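Local coordinates for protein acyl-CoA thioesterase II (Mycobacterium avium subsp. paratuberculosis, PDB 4R9Z) that probably hydrolyses fatty acyl-CoA thioesters to free fatty acids and coenzyme A, and belongs to the double hot-dog thioesterases, at residues 242-245 against 250-253. Sequence-based numbering, arbitrary orientation.
Sequences SPSS and ALAS
S242 reaches across to L251 with its side chain, OG donating a hydrogen bond to L251 O at 2.8 Å. OG stands anti to its own backbone N (chi1 -172°), which turns it toward that carbonyl. It approaches 23° off the carbonyl plane. The proline ring of P243 lies next to the same oxygen, with CD 3.5 Å from L251 O. S244 N lies 4.2 Å from L251 O, too far to bond it, and the S242 hydroxyl is this carbonyl's donor across the contact. CG of the ring packs against S253 CB at 4.0 Å.

L251 N donates to S244 O at 2.7 Å, with an N-H...O angle of 166°. S244 OG sits between its backbone N and carbonyl carbon and rests alongside the leucine, 3.7 Å from both CB and CD1 of L251. S245 and A250 form an antiparallel non-hydrogen-bonded pair. Their side chains share one face, and S245 OG lies 3.5 Å from A250 CB. That hydroxyl also bonds R211 of helix 204-211.

The contact joins strands 236-246 and 249-258, the arms of a beta hairpin, near its turn. Strand 263-272 flanks 249-258 on its other edge, and helix 204-211 packs on S242 and A250. The second subunit adds Y122, whose OH hydrogen-bonds S242 OG, and a strand that pairs with S245 and carries the sheet across the interface.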
loop_
_atom_site.group_PDB
_atom_site.type_symbol
_atom_site.label_atom_id
_atom_site.label_comp_id
_atom_site.label_asym_id
_atom_site.label_seq_id
_atom_site.Cartn_x
_atom_site.Cartn_y
_atom_site.Cartn_z
ATOM N N SER B 242 3.730 15.345 -0.367
ATOM C CA SER B 242 2.719 14.976 -1.356
ATOM C C SER B 242 3.342 14.960 -2.743
ATOM O O SER B 242 3.345 15.975 -3.435
ATOM C CB SER B 242 1.534 15.942 -1.324
ATOM O OG SER B 242 0.475 15.488 -2.150
ATOM N N PRO B 243 3.871 13.799 -3.157
ATOM C CA PRO B 243 4.593 13.699 -4.428
ATOM C C PRO B 243 3.722 13.969 -5.646
ATOM O O PRO B 243 4.185 14.600 -6.593
ATOM C CB PRO B 243 5.088 12.250 -4.442
ATOM C CG PRO B 243 5.005 11.790 -3.028
ATOM C CD PRO B 243 3.846 12.518 -2.435
ATOM N N SER B 244 2.475 13.517 -5.627
ATOM C CA SER B 244 1.679 13.574 -6.847
ATOM C C SER B 244 0.179 13.675 -6.615
ATOM O O SER B 244 -0.338 13.274 -5.577
ATOM C CB SER B 244 1.984 12.355 -7.720
ATOM O OG SER B 244 1.878 11.154 -6.978
ATOM N N SER B 245 -0.506 14.255 -7.591
ATOM C CA SER B 245 -1.956 14.296 -7.582
ATOM C C SER B 245 -2.459 14.191 -9.015
ATOM O O SER B 245 -2.125 15.016 -9.863
ATOM C CB SER B 245 -2.463 15.567 -6.908
ATOM O OG SER B 245 -3.880 15.601 -6.873
ATOM N N ALA B 250 -4.984 12.640 -4.726
ATOM C CA ALA B 250 -3.625 13.023 -4.358
ATOM C C ALA B 250 -2.931 11.937 -3.541
ATOM O O ALA B 250 -3.560 11.279 -2.714
ATOM C CB ALA B 250 -3.635 14.331 -3.583
ATOM N N LEU B 251 -1.634 11.749 -3.788
ATOM C CA LEU B 251 -0.809 10.862 -2.968
ATOM C C LEU B 251 -0.066 11.612 -1.871
ATOM O O LEU B 251 0.416 12.725 -2.075
ATOM C CB LEU B 251 0.219 10.113 -3.811
ATOM C CG LEU B 251 -0.155 8.750 -4.394
ATOM C CD1 LEU B 251 1.065 8.114 -5.056
ATOM C CD2 LEU B 251 -0.745 7.835 -3.335
ATOM N N ALA B 252 0.049 10.974 -0.714
ATOM C CA ALA B 252 0.845 11.496 0.387
ATOM C C ALA B 252 1.816 10.422 0.852
ATOM O O ALA B 252 1.504 9.240 0.805
ATOM C CB ALA B 252 -0.050 11.949 1.527
ATOM N N SER B 253 2.995 10.836 1.297
ATOM C CA SER B 253 4.052 9.892 1.628
ATOM C C SER B 253 4.656 10.242 2.985
ATOM O O SER B 253 4.780 11.417 3.335
ATOM C CB SER B 253 5.128 9.885 0.540
ATOM O OG SER B 253 6.129 8.919 0.814
#